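Local coordinates for malonyl-CoA-[acyl-carrier-protein] transacylase (Coxiella burnetii, PDB 3TQE) that probably transfers the malonyl group of malonyl-CoA to holo-acyl carrier protein, giving malonyl-ACP and free CoA, at residues L34-Q39 and L109-A114; S42-D47 and L117-G122; D61-T66 and Y124-V129; L97-A102 and I252-R257. All blocks are in the same frame, centred on the assembly; numbering follows the deposited sequence.

Contact 1 of 4, residues L34-Q39 and L109-A114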
loop_
_atom_site.group_PDB
_atom_site.type_symbol
_atom_site.label_atom_id
_atom_site.label_comp_id
_atom_site.label_asym_id
_atom_site.label_seq_id
_atom_site.Cartn_x
_atom_site.Cartn_y
_atom_site.Cartn_z
ATOM N N LEU A 34 8.691 18.150 6.964
ATOM C CA LEU A 34 7.796 18.821 7.898
ATOM C C LEU A 34 6.777 19.643 7.144
ATOM O O LEU A 34 5.621 19.723 7.569
ATOM C CB LEU A 34 8.575 19.644 8.909
ATOM C CG LEU A 34 9.304 18.816 9.973
ATOM C CD1 LEU A 34 10.183 19.733 10.799
ATOM C CD2 LEU A 34 8.377 18.042 10.865
ATOM N N GLU A 35 7.173 20.262 6.045
ATOM C CA GLU A 35 6.221 21.027 5.242
ATOM C C GLU A 35 5.096 20.132 4.729
ATOM O O GLU A 35 3.932 20.516 4.713
ATOM C CB GLU A 35 6.912 21.730 4.094
ATOM C CG GLU A 35 5.997 22.613 3.255
ATOM C CD GLU A 35 5.720 23.977 3.876
ATOM O OE1 GLU A 35 5.581 24.072 5.121
ATOM O OE2 GLU A 35 5.613 24.967 3.107
ATOM N N THR A 36 5.437 18.933 4.325
ATOM C CA THR A 36 4.438 17.997 3.825
ATOM C C THR A 36 3.497 17.576 4.943
ATOM O O THR A 36 2.296 17.505 4.754
ATOM C CB THR A 36 5.146 16.785 3.176
ATOM O OG1 THR A 36 5.928 17.270 2.075
ATOM C CG2 THR A 36 4.164 15.737 2.662
ATOM N N PHE A 37 4.036 17.280 6.108
ATOM C CA PHE A 37 3.200 16.929 7.231
ATOM C C PHE A 37 2.357 18.117 7.650
ATOM O O PHE A 37 1.228 17.921 8.089
ATOM C CB PHE A 37 4.015 16.379 8.398
ATOM C CG PHE A 37 4.297 14.915 8.278
ATOM C CD1 PHE A 37 3.493 13.991 8.895
ATOM C CD2 PHE A 37 5.323 14.454 7.478
ATOM C CE1 PHE A 37 3.725 12.647 8.750
ATOM C CE2 PHE A 37 5.548 13.095 7.329
ATOM C CZ PHE A 37 4.759 12.202 7.968
ATOM N N GLN A 38 2.873 19.336 7.518
ATOM C CA GLN A 38 2.087 20.528 7.836
ATOM C C GLN A 38 0.885 20.648 6.910
ATOM O O GLN A 38 -0.218 20.995 7.341
ATOM C CB GLN A 38 2.955 21.785 7.751
ATOM C CG GLN A 38 3.829 22.018 8.981
ATOM C CD GLN A 38 4.941 23.056 8.776
ATOM O OE1 GLN A 38 5.206 23.526 7.660
ATOM N NE2 GLN A 38 5.591 23.419 9.872
ATOM N N GLN A 39 1.102 20.372 5.630
ATOM C CA GLN A 39 0.017 20.372 4.664
ATOM C C GLN A 39 -1.026 19.346 5.064
ATOM O O GLN A 39 -2.219 19.628 5.040
ATOM C CB GLN A 39 0.552 20.064 3.276
ATOM C CG GLN A 39 1.335 21.229 2.715
ATOM C CD GLN A 39 2.095 20.900 1.482
ATOM O OE1 GLN A 39 2.012 19.802 0.971
ATOM N NE2 GLN A 39 2.828 21.873 0.966
ATOM N N LEU A 109 -3.897 13.109 -8.268
ATOM C CA LEU A 109 -4.672 13.573 -7.108
ATOM C C LEU A 109 -3.890 14.639 -6.379
ATOM O O LEU A 109 -2.671 14.509 -6.201
ATOM C CB LEU A 109 -4.910 12.467 -6.069
ATOM C CG LEU A 109 -5.667 11.222 -6.441
ATOM C CD1 LEU A 109 -5.710 10.272 -5.243
ATOM C CD2 LEU A 109 -7.073 11.612 -6.924
ATOM N N LYS A 110 -4.585 15.677 -5.946
ATOM C CA LYS A 110 -3.987 16.716 -5.131
ATOM C C LYS A 110 -3.703 16.136 -3.759
ATOM O O LYS A 110 -4.561 15.491 -3.174
ATOM C CB LYS A 110 -4.934 17.910 -4.985
ATOM C CG LYS A 110 -4.325 19.055 -4.204
ATOM C CD LYS A 110 -5.171 20.320 -4.232
ATOM C CE LYS A 110 -4.499 21.392 -3.402
ATOM N NZ LYS A 110 -4.784 22.763 -3.895
ATOM N N PHE A 111 -2.505 16.366 -3.245
ATOM C CA PHE A 111 -2.106 15.782 -1.972
ATOM C C PHE A 111 -3.111 16.024 -0.852
ATOM O O PHE A 111 -3.517 15.087 -0.191
ATOM C CB PHE A 111 -0.715 16.286 -1.582
ATOM C CG PHE A 111 -0.271 15.846 -0.251
ATOM C CD1 PHE A 111 -0.250 14.518 0.061
ATOM C CD2 PHE A 111 0.118 16.743 0.697
ATOM C CE1 PHE A 111 0.146 14.095 1.270
ATOM C CE2 PHE A 111 0.529 16.305 1.940
ATOM C CZ PHE A 111 0.529 14.988 2.217
ATOM N N GLU A 112 -3.486 17.274 -0.598
ATOM C CA GLU A 112 -4.312 17.562 0.581
ATOM C C GLU A 112 -5.713 16.958 0.399
ATOM O O GLU A 112 -6.321 16.491 1.352
ATOM C CB GLU A 112 -4.372 19.060 0.828
ATOM C CG GLU A 112 -3.017 19.631 1.258
ATOM C CD GLU A 112 -2.577 20.875 0.470
ATOM O OE1 GLU A 112 -3.458 21.618 -0.035
ATOM O OE2 GLU A 112 -1.339 21.103 0.323
ATOM N N GLU A 113 -6.175 16.873 -0.839
ATOM C CA GLU A 113 -7.437 16.191 -1.107
ATOM C C GLU A 113 -7.308 14.703 -0.834
ATOM O O GLU A 113 -8.189 14.074 -0.243
ATOM C CB GLU A 113 -7.910 16.485 -2.520
ATOM C CG GLU A 113 -8.201 17.974 -2.667
ATOM C CD GLU A 113 -8.675 18.433 -4.012
ATOM O OE1 GLU A 113 -8.827 17.602 -4.937
ATOM O OE2 GLU A 113 -8.890 19.680 -4.127
ATOM N N ALA A 114 -6.185 14.140 -1.236
ATOM C CA ALA A 114 -5.936 12.732 -0.990
ATOM C C ALA A 114 -5.829 12.431 0.499
ATOM O O ALA A 114 -6.263 11.376 0.939
ATOM C CB ALA A 114 -4.704 12.250 -1.766
HETATM O O HOH W 1 0.708 19.909 -1.600
#
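A helix-to-helix contact in the acyl transferase domain sets T36 and Q39, in the middle of helix 31-44, against F111 and E112 in the first turn of helix 111-128. The backbones are closest at Q39 and E112, with CA atoms 6.6 Å apart. F111 has CG anti to its backbone N (chi1 175°), which sends the ring across to the other helix. There T36 O lies at the ring edge, in plane, 3.5 Å from F111 CE2, while T36 CG2 rests 3.7 Å from F111 CZ. Q39 brings its amide to the same ring obliquely, OE1 3.6 Å from F111 CD2, the two planes 55° apart. E112 bends at chi2 (130°) and lays OE2 3.6 Å from Q39 CG. No direct hydrogen bond joins the segments; instead water 1 donates to both Q39 OE1 (2.9 Å) and E112 OE2 (3.1 Å). Q39 OE1 also accepts from R79 NH1, and T36 OG1 is hydrogen-bonded to I32 O and to R79. R79 belongs to helix 63-83, which meets F111 through T72 and R79, while V104 of helix 97-105 touches the F111 side chain.

Contact 2 of 4, residues S42-D47 and L117-G122; sequences SALAYD and LVEKRG. With GLY (glycine), chain B.
L44 and E119 make the van der Waals part of this contact, where the end of helix 31-44 lies against the middle of helix 111-128. L44 CD2 sits 3.6 Å from E119 CD, so a methyl group packs on the carboxylate as the two side chains run past each other in opposite directions. E119 is stretched out, with CG anti to the backbone N (chi1 179°), and this carries its carboxylate across to the turn that follows L44. A45 leaves the helix there with a positive phi of 76°. The edge of the Y46 ring faces E119 OE2, CE2 being 4.2 Å from it.

Polar links between the segments run through water. Water 2 donates to L44 O (2.8 Å) and to E119 OE2, though this second leg, at 2.5 Å, is unusually short and its length doubtful. Water 3 accepts a hydrogen bond from Y46 OH at 2.6 Å and donates to E119 OE2 at 2.7 Å.

The ligand is bound by R121, two residues beyond E119. Its extended side chain is hydrogen-bonded through NH1 to the glycine O, 3.0 Å away and nearly straight at 167°, with that oxygen at the guanidinium edge. Q67 and the predicted nucleophile S96 also bond to this guanidinium, and S204 holds the glycine too. A carboxylate gripped by an arginine beside the serine is consistent with the malonyl-binding pocket of FabD-type acyltransferases.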
loop_
_atom_site.group_PDB
_atom_site.type_symbol
_atom_site.label_atom_id
_atom_site.label_comp_id
_atom_site.label_asym_id
_atom_site.label_seq_id
_atom_site.Cartn_x
_atom_site.Cartn_y
_atom_site.Cartn_z
ATOM N N SER A 42 -2.966 20.487 8.124
ATOM C CA SER A 42 -3.955 21.499 7.836
ATOM C C SER A 42 -5.226 20.866 7.280
ATOM O O SER A 42 -6.343 21.286 7.614
ATOM C CB SER A 42 -3.376 22.555 6.916
ATOM O OG SER A 42 -2.391 23.281 7.628
ATOM N N ALA A 43 -5.068 19.826 6.487
ATOM C CA ALA A 43 -6.203 19.125 5.941
ATOM C C ALA A 43 -6.962 18.309 6.992
ATOM O O ALA A 43 -8.195 18.230 6.944
ATOM C CB ALA A 43 -5.733 18.227 4.829
ATOM N N LEU A 44 -6.241 17.723 7.943
ATOM C CA LEU A 44 -6.786 16.804 8.946
ATOM C C LEU A 44 -7.288 17.511 10.185
ATOM O O LEU A 44 -8.078 16.960 10.955
ATOM C CB LEU A 44 -5.702 15.817 9.367
ATOM C CG LEU A 44 -5.269 14.847 8.282
ATOM C CD1 LEU A 44 -3.908 14.248 8.641
ATOM C CD2 LEU A 44 -6.326 13.789 8.067
ATOM N N ALA A 45 -6.724 18.691 10.427
ATOM C CA ALA A 45 -7.026 19.529 11.596
ATOM C C ALA A 45 -6.401 19.066 12.907
ATOM O O ALA A 45 -6.771 19.540 13.969
ATOM C CB ALA A 45 -8.551 19.775 11.762
ATOM N N TYR A 46 -5.401 18.200 12.840
ATOM C CA TYR A 46 -4.570 17.870 13.988
ATOM C C TYR A 46 -3.141 17.727 13.480
ATOM O O TYR A 46 -2.904 17.674 12.266
ATOM C CB TYR A 46 -5.015 16.592 14.700
ATOM C CG TYR A 46 -4.921 15.343 13.859
ATOM C CD1 TYR A 46 -3.760 14.596 13.839
ATOM C CD2 TYR A 46 -5.976 14.924 13.063
ATOM C CE1 TYR A 46 -3.634 13.477 13.052
ATOM C CE2 TYR A 46 -5.873 13.777 12.307
ATOM C CZ TYR A 46 -4.685 13.062 12.304
ATOM O OH TYR A 46 -4.581 11.961 11.536
ATOM N N ASP A 47 -2.199 17.694 14.412
ATOM C CA ASP A 47 -0.781 17.685 14.087
ATOM C C ASP A 47 -0.355 16.268 13.816
ATOM O O ASP A 47 -0.110 15.460 14.714
ATOM C CB ASP A 47 0.006 18.293 15.239
ATOM C CG ASP A 47 1.470 18.429 14.944
ATOM O OD1 ASP A 47 1.986 17.778 14.010
ATOM O OD2 ASP A 47 2.109 19.188 15.692
ATOM N N LEU A 117 -9.235 12.217 1.764
ATOM C CA LEU A 117 -9.895 11.072 1.206
ATOM C C LEU A 117 -9.455 9.781 1.922
ATOM O O LEU A 117 -10.267 8.899 2.178
ATOM C CB LEU A 117 -9.579 10.963 -0.272
ATOM C CG LEU A 117 -10.259 9.844 -1.016
ATOM C CD1 LEU A 117 -11.775 9.998 -0.989
ATOM C CD2 LEU A 117 -9.710 9.805 -2.421
ATOM N N VAL A 118 -8.166 9.640 2.203
ATOM C CA VAL A 118 -7.730 8.406 2.832
ATOM C C VAL A 118 -8.083 8.366 4.302
ATOM O O VAL A 118 -8.234 7.288 4.845
ATOM C CB VAL A 118 -6.254 8.058 2.575
ATOM C CG1 VAL A 118 -5.972 7.934 1.080
ATOM C CG2 VAL A 118 -5.303 9.008 3.273
ATOM N N GLU A 119 -8.237 9.531 4.942
ATOM C CA GLU A 119 -8.796 9.529 6.264
ATOM C C GLU A 119 -10.194 8.947 6.228
ATOM O O GLU A 119 -10.534 8.108 7.053
ATOM C CB GLU A 119 -8.823 10.922 6.844
ATOM C CG GLU A 119 -9.429 10.920 8.233
ATOM C CD GLU A 119 -9.528 12.265 8.853
ATOM O OE1 GLU A 119 -10.036 13.187 8.178
ATOM O OE2 GLU A 119 -9.109 12.382 10.033
ATOM N N LYS A 120 -10.986 9.367 5.246
ATOM C CA LYS A 120 -12.324 8.821 5.104
ATOM C C LYS A 120 -12.278 7.344 4.772
ATOM O O LYS A 120 -13.045 6.542 5.316
ATOM C CB LYS A 120 -13.118 9.564 4.046
ATOM C CG LYS A 120 -13.627 10.920 4.497
ATOM C CD LYS A 120 -14.093 11.703 3.293
ATOM C CE LYS A 120 -14.606 13.076 3.673
ATOM N NZ LYS A 120 -14.961 13.857 2.443
ATOM N N ARG A 121 -11.366 6.969 3.903
ATOM C CA ARG A 121 -11.215 5.564 3.558
ATOM C C ARG A 121 -10.985 4.739 4.813
ATOM O O ARG A 121 -11.605 3.697 5.009
ATOM C CB ARG A 121 -10.087 5.380 2.557
ATOM C CG ARG A 121 -9.829 3.962 2.110
ATOM C CD ARG A 121 -8.708 3.993 1.125
ATOM N NE ARG A 121 -8.406 2.705 0.498
ATOM C CZ ARG A 121 -7.548 1.805 0.966
ATOM N NH1 ARG A 121 -6.905 1.999 2.110
ATOM N NH2 ARG A 121 -7.343 0.680 0.282
ATOM N N GLY A 122 -10.076 5.202 5.669
ATOM C CA GLY A 122 -9.818 4.499 6.911
ATOM C C GLY A 122 -11.032 4.462 7.795
ATOM O O GLY A 122 -11.371 3.415 8.370
HETATM N N GLY B . -4.703 -3.864 3.582
HETATM C CA GLY B . -4.517 -2.448 4.037
HETATM C C GLY B . -5.531 -1.495 3.430
HETATM O O GLY B . -5.344 -0.264 3.337
HETATM O OXT GLY B . -6.576 -1.946 2.993
HETATM O O HOH W 2 -9.259 14.498 11.374
HETATM O O HOH W 3 -6.858 10.999 10.692
#

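Contact 3 of 4, residues D61-T66 and Y124-V129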
loop_
_atom_site.group_PDB
_atom_site.type_symbol
_atom_site.label_atom_id
_atom_site.label_comp_id
_atom_site.label_asym_id
_atom_site.label_seq_id
_atom_site.Cartn_x
_atom_site.Cartn_y
_atom_site.Cartn_z
ATOM N N ASP A 61 -1.872 3.167 15.060
ATOM C CA ASP A 61 -2.278 1.924 14.445
ATOM C C ASP A 61 -3.777 1.838 14.117
ATOM O O ASP A 61 -4.224 0.889 13.482
ATOM C CB ASP A 61 -1.852 0.750 15.318
ATOM C CG ASP A 61 -0.345 0.479 15.262
ATOM O OD1 ASP A 61 0.357 0.915 14.307
ATOM O OD2 ASP A 61 0.142 -0.216 16.177
ATOM N N GLN A 62 -4.545 2.829 14.527
ATOM C CA GLN A 62 -5.955 2.895 14.174
ATOM C C GLN A 62 -6.026 3.381 12.742
ATOM O O GLN A 62 -5.395 4.350 12.409
ATOM C CB GLN A 62 -6.711 3.833 15.139
ATOM C CG GLN A 62 -6.805 3.192 16.530
ATOM C CD GLN A 62 -7.487 4.022 17.618
ATOM O OE1 GLN A 62 -7.422 5.247 17.637
ATOM N NE2 GLN A 62 -8.140 3.325 18.555
ATOM N N THR A 63 -6.840 2.741 11.917
ATOM C CA THR A 63 -6.890 2.923 10.468
ATOM C C THR A 63 -7.068 4.375 10.048
ATOM O O THR A 63 -6.500 4.862 9.089
ATOM C CB THR A 63 -8.064 2.043 9.892
ATOM O OG1 THR A 63 -9.315 2.688 10.086
ATOM C CG2 THR A 63 -8.139 0.713 10.612
ATOM N N GLN A 64 -7.923 5.073 10.779
ATOM C CA GLN A 64 -8.188 6.451 10.388
ATOM C C GLN A 64 -6.991 7.351 10.540
ATOM O O GLN A 64 -6.947 8.394 9.921
ATOM C CB GLN A 64 -9.335 7.063 11.193
ATOM C CG GLN A 64 -9.092 7.258 12.658
ATOM C CD GLN A 64 -10.242 7.998 13.324
ATOM O OE1 GLN A 64 -10.922 8.799 12.694
ATOM N NE2 GLN A 64 -10.489 7.684 14.597
ATOM N N PHE A 65 -6.037 6.943 11.369
ATOM C CA PHE A 65 -4.762 7.649 11.487
ATOM C C PHE A 65 -3.672 7.038 10.594
ATOM O O PHE A 65 -2.894 7.766 9.996
ATOM C CB PHE A 65 -4.285 7.670 12.924
ATOM C CG PHE A 65 -5.227 8.375 13.843
ATOM C CD1 PHE A 65 -5.365 9.734 13.784
ATOM C CD2 PHE A 65 -6.025 7.672 14.715
ATOM C CE1 PHE A 65 -6.258 10.387 14.616
ATOM C CE2 PHE A 65 -6.924 8.323 15.552
ATOM C CZ PHE A 65 -7.020 9.679 15.497
ATOM N N THR A 66 -3.617 5.719 10.534
ATOM C CA THR A 66 -2.574 5.037 9.778
ATOM C C THR A 66 -2.606 5.475 8.336
ATOM O O THR A 66 -1.566 5.719 7.731
ATOM C CB THR A 66 -2.773 3.545 9.781
ATOM O OG1 THR A 66 -2.960 3.085 11.106
ATOM C CG2 THR A 66 -1.634 2.815 9.115
ATOM N N TYR A 124 -14.205 4.733 6.997
ATOM C CA TYR A 124 -15.276 3.900 6.481
ATOM C C TYR A 124 -14.926 2.424 6.614
ATOM O O TYR A 124 -15.771 1.596 6.914
ATOM C CB TYR A 124 -15.566 4.220 5.031
ATOM C CG TYR A 124 -15.978 5.617 4.736
ATOM C CD1 TYR A 124 -16.523 6.434 5.686
ATOM C CD2 TYR A 124 -15.842 6.118 3.473
ATOM C CE1 TYR A 124 -16.899 7.747 5.375
ATOM C CE2 TYR A 124 -16.238 7.392 3.162
ATOM C CZ TYR A 124 -16.778 8.196 4.120
ATOM O OH TYR A 124 -17.143 9.482 3.791
HETATM N N MSE A 125 -13.679 2.079 6.323
HETATM C CA MSE A 125 -13.271 0.682 6.416
HETATM C C MSE A 125 -13.379 0.170 7.839
HETATM O O MSE A 125 -13.805 -0.952 8.057
HETATM C CB MSE A 125 -11.853 0.505 5.896
HETATM C CG MSE A 125 -11.773 0.679 4.396
HETATM SE SE MSE A 125 -9.982 0.544 3.712
HETATM C CE MSE A 125 -9.046 0.611 5.402
ATOM N N GLN A 126 -13.015 1.011 8.788
ATOM C CA GLN A 126 -13.104 0.645 10.187
ATOM C C GLN A 126 -14.527 0.309 10.600
ATOM O O GLN A 126 -14.754 -0.541 11.471
ATOM C CB GLN A 126 -12.621 1.817 11.020
ATOM C CG GLN A 126 -12.660 1.586 12.496
ATOM C CD GLN A 126 -11.588 0.685 12.896
ATOM O OE1 GLN A 126 -11.802 -0.512 13.193
ATOM N NE2 GLN A 126 -10.383 1.217 12.861
ATOM N N GLU A 127 -15.477 1.011 10.006
ATOM C CA GLU A 127 -16.876 0.913 10.385
ATOM C C GLU A 127 -17.617 -0.175 9.659
ATOM O O GLU A 127 -18.770 -0.481 10.010
ATOM C CB GLU A 127 -17.549 2.260 10.149
ATOM C CG GLU A 127 -16.999 3.322 11.048
ATOM C CD GLU A 127 -17.728 4.658 10.908
ATOM O OE1 GLU A 127 -18.835 4.650 10.313
ATOM O OE2 GLU A 127 -17.196 5.705 11.385
ATOM N N ALA A 128 -16.998 -0.791 8.656
ATOM C CA ALA A 128 -17.746 -1.677 7.781
ATOM C C ALA A 128 -18.201 -2.936 8.482
ATOM O O ALA A 128 -19.273 -3.414 8.190
ATOM C CB ALA A 128 -16.940 -2.038 6.562
ATOM N N VAL A 129 -17.358 -3.461 9.363
ATOM C CA VAL A 129 -17.607 -4.731 10.048
ATOM C C VAL A 129 -17.562 -4.480 11.545
ATOM O O VAL A 129 -16.631 -3.861 12.033
ATOM C CB VAL A 129 -16.506 -5.757 9.656
ATOM C CG1 VAL A 129 -16.637 -7.064 10.398
ATOM C CG2 VAL A 129 -16.548 -6.003 8.147
HETATM O O HOH W 4 -9.962 3.975 12.614
#
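Q126 reaches T63 from the last part of helix 111-128, with CA atoms 6.6 Å apart, and the residues ahead of it set the direction. Y124 starts the segment with CB pointing away from T63. M125, a selenomethionine, turns toward the other segment without reaching it, its side chain touching L255.

Q126 then carries the contact. Its CG is anti to the backbone N (chi1 180°) and the chain bends at chi2 (74°), folding the amide back over T63. Q126 CB lies 3.5 Å from T63 OG1, and Q126 NE2 comes over the threonine side chain, 3.3 Å from T63 OG1. T63 was modelled in two conformers, so the fine detail of this approach is doubtful. The stronger partner of T63 OG1 is G122 O, one helical turn before Q126 in the chain.

The element being met is the start of helix 63-83, with Q62 at the N-cap position. Q62 O accepts from F65 N and T66 N, each at 2.9 Å, the two arriving from opposite faces of its plane. Another first-turn amide, Q64 N, donates a hydrogen bond to water 4 (3.0 Å), which also accepts from Q126 NE2 at 2.8 Å; the late part of one helix thus reaches one first-turn amide of the other through a single water. The side chain of T63 is about 7 Å from the bound glycine.

Past Q126 in the chain, E127 makes a salt bridge with R215 of helix 210-220, the helix on which the Y124 side chain also packs.

Contact 4 of 4, residues L97-A102 and I252-R257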
loop_
_atom_site.group_PDB
_atom_site.type_symbol
_atom_site.label_atom_id
_atom_site.label_comp_id
_atom_site.label_asym_id
_atom_site.label_seq_id
_atom_site.Cartn_x
_atom_site.Cartn_y
_atom_site.Cartn_z
ATOM N N LEU A 97 -3.351 1.245 0.366
ATOM C CA LEU A 97 -3.251 2.641 0.625
ATOM C C LEU A 97 -2.159 3.270 -0.234
ATOM O O LEU A 97 -2.282 4.418 -0.677
ATOM C CB LEU A 97 -2.941 2.855 2.092
ATOM C CG LEU A 97 -2.670 4.248 2.582
ATOM C CD1 LEU A 97 -3.839 5.205 2.244
ATOM C CD2 LEU A 97 -2.352 4.067 4.025
ATOM N N GLY A 98 -1.095 2.531 -0.496
ATOM C CA GLY A 98 -0.010 3.053 -1.275
ATOM C C GLY A 98 -0.408 3.493 -2.654
ATOM O O GLY A 98 0.249 4.313 -3.263
ATOM N N GLU A 99 -1.490 2.942 -3.174
ATOM C CA GLU A 99 -1.934 3.340 -4.483
ATOM C C GLU A 99 -2.328 4.818 -4.515
ATOM O O GLU A 99 -2.124 5.490 -5.515
ATOM C CB GLU A 99 -3.091 2.428 -4.874
ATOM C CG GLU A 99 -3.623 2.654 -6.249
ATOM C CD GLU A 99 -4.277 1.371 -6.779
ATOM O OE1 GLU A 99 -3.617 0.291 -6.722
ATOM O OE2 GLU A 99 -5.435 1.462 -7.254
ATOM N N TYR A 100 -2.829 5.336 -3.391
ATOM C CA TYR A 100 -3.155 6.748 -3.319
ATOM C C TYR A 100 -1.910 7.572 -3.348
ATOM O O TYR A 100 -1.910 8.659 -3.921
ATOM C CB TYR A 100 -3.956 7.077 -2.071
ATOM C CG TYR A 100 -5.347 6.493 -2.136
ATOM C CD1 TYR A 100 -6.401 7.267 -2.556
ATOM C CD2 TYR A 100 -5.598 5.154 -1.828
ATOM C CE1 TYR A 100 -7.672 6.749 -2.653
ATOM C CE2 TYR A 100 -6.881 4.604 -1.962
ATOM C CZ TYR A 100 -7.914 5.430 -2.335
ATOM O OH TYR A 100 -9.171 4.910 -2.464
ATOM N N ALA A 101 -0.866 7.111 -2.664
ATOM C CA ALA A 101 0.377 7.828 -2.722
ATOM C C ALA A 101 0.909 7.860 -4.133
ATOM O O ALA A 101 1.370 8.893 -4.590
ATOM C CB ALA A 101 1.408 7.207 -1.778
ATOM N N ALA A 102 0.825 6.742 -4.835
ATOM C CA ALA A 102 1.298 6.679 -6.227
ATOM C C ALA A 102 0.526 7.691 -7.065
ATOM O O ALA A 102 1.089 8.420 -7.868
ATOM C CB ALA A 102 1.138 5.291 -6.762
ATOM N N ILE A 252 -12.314 2.202 -6.010
ATOM C CA ILE A 252 -13.431 1.699 -5.239
ATOM C C ILE A 252 -13.413 0.172 -5.252
ATOM O O ILE A 252 -13.592 -0.473 -4.233
ATOM C CB ILE A 252 -14.744 2.270 -5.762
ATOM C CG1 ILE A 252 -14.771 3.796 -5.548
ATOM C CG2 ILE A 252 -15.922 1.574 -5.109
ATOM C CD1 ILE A 252 -14.545 4.247 -4.115
ATOM N N LYS A 253 -13.176 -0.420 -6.411
ATOM C CA LYS A 253 -13.113 -1.879 -6.505
ATOM C C LYS A 253 -11.983 -2.455 -5.670
ATOM O O LYS A 253 -12.078 -3.562 -5.183
ATOM C CB LYS A 253 -12.996 -2.303 -7.966
ATOM C CG LYS A 253 -13.253 -3.793 -8.217
ATOM C CD LYS A 253 -13.192 -4.117 -9.727
ATOM C CE LYS A 253 -13.491 -5.583 -10.004
ATOM N NZ LYS A 253 -13.510 -5.894 -11.478
ATOM N N GLN A 254 -10.909 -1.693 -5.514
ATOM C CA GLN A 254 -9.777 -2.123 -4.725
ATOM C C GLN A 254 -10.187 -2.571 -3.348
ATOM O O GLN A 254 -9.589 -3.475 -2.807
ATOM C CB GLN A 254 -8.777 -0.959 -4.612
ATOM C CG GLN A 254 -7.456 -1.318 -4.014
ATOM C CD GLN A 254 -6.789 -0.122 -3.351
ATOM O OE1 GLN A 254 -7.389 0.600 -2.565
ATOM N NE2 GLN A 254 -5.534 0.058 -3.640
ATOM N N LEU A 255 -11.199 -1.925 -2.783
ATOM C CA LEU A 255 -11.604 -2.158 -1.412
ATOM C C LEU A 255 -12.152 -3.552 -1.229
ATOM O O LEU A 255 -12.077 -4.095 -0.140
ATOM C CB LEU A 255 -12.660 -1.159 -0.990
ATOM C CG LEU A 255 -12.169 0.279 -0.920
ATOM C CD1 LEU A 255 -13.369 1.238 -0.920
ATOM C CD2 LEU A 255 -11.264 0.448 0.270
ATOM N N VAL A 256 -12.743 -4.100 -2.276
ATOM C CA VAL A 256 -13.471 -5.362 -2.170
ATOM C C VAL A 256 -12.842 -6.514 -2.922
ATOM O O VAL A 256 -13.402 -7.616 -2.935
ATOM C CB VAL A 256 -14.942 -5.184 -2.582
ATOM C CG1 VAL A 256 -15.650 -4.275 -1.616
ATOM C CG2 VAL A 256 -15.053 -4.651 -4.024
ATOM N N ARG A 257 -11.690 -6.277 -3.536
ATOM C CA ARG A 257 -11.025 -7.274 -4.334
ATOM C C ARG A 257 -9.580 -7.388 -3.904
ATOM O O ARG A 257 -9.038 -6.477 -3.301
ATOM C CB ARG A 257 -11.120 -6.897 -5.809
ATOM C CG ARG A 257 -12.510 -7.052 -6.352
ATOM C CD ARG A 257 -12.966 -8.493 -6.270
ATOM N NE ARG A 257 -12.702 -9.221 -7.503
ATOM C CZ ARG A 257 -13.644 -9.603 -8.362
ATOM N NH1 ARG A 257 -14.923 -9.344 -8.116
ATOM N NH2 ARG A 257 -13.307 -10.252 -9.466
HETATM O O HOH W 5 -9.299 2.320 -2.294
#
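E99 and Q254 mark the closest approach of the two backbones, their CA atoms 9.6 Å apart, so side chains do the bridging. Segment 97-102 lies on helix 97-105, directly behind the predicted nucleophile S96; G98 closes the GHSLG sequence, which fits a nucleophile elbow. Segment 252-257 runs from helix 244-254 into the loop that follows.

Q254 spans most of the distance. With CG anti to the backbone N (chi1 -171°) and the chain extended beyond it, the amide comes in between E99 and Y100. The E99 and Q254 side chains approach from opposite directions, and Q254 NE2 lies 3.6 Å from both E99 CB and E99 CD, the carboxylate and amide planes 46° apart. This is packing; the E99 oxygens are bonded instead to H234 ND1 and the N235 backbone N, while Q254 NE2 donates to S96 O.

At the other end of the amide, Q254 OE1 is 4.1 Å from Y100 CE2, lying obliquely to the ring. Water 5, in the ring plane, joins them more firmly: Y100 OH donates to it at 2.6 Å, and it donates to Q254 OE1, also at 2.6 Å. R121 NH2 is a second donor to OE1.

Held at both ends, the amide has its rotation fixed, and it buttresses R121, which in turn binds the glycine carboxylate. Q254 O accepts from ND1 of the predicted catalytic H205, consistent with the FabD arrangement in which a backbone carbonyl takes the place of the triad acid in orienting the histidine.

From the N terminus, helix 31-44 supplies the first halves of contacts 1 and 2, the start of helix 63-83 that of contact 3, and helix 97-105, following strand 91-94 of the parallel sheet, that of contact 4. The chain then runs along helix 111-128, closing contacts 1, 2 and 3 in that order over loops of 69, 69 and 57 residues. Contact 4 closes last, over a loop of 149 residues, at helix 244-254. Every pair crosses and none nests. Helix 111-128 thus meets helices 31-44 and 63-83, and its R121, in contact 2, reaches Q254 of contact 4, linking them to the predicted active site.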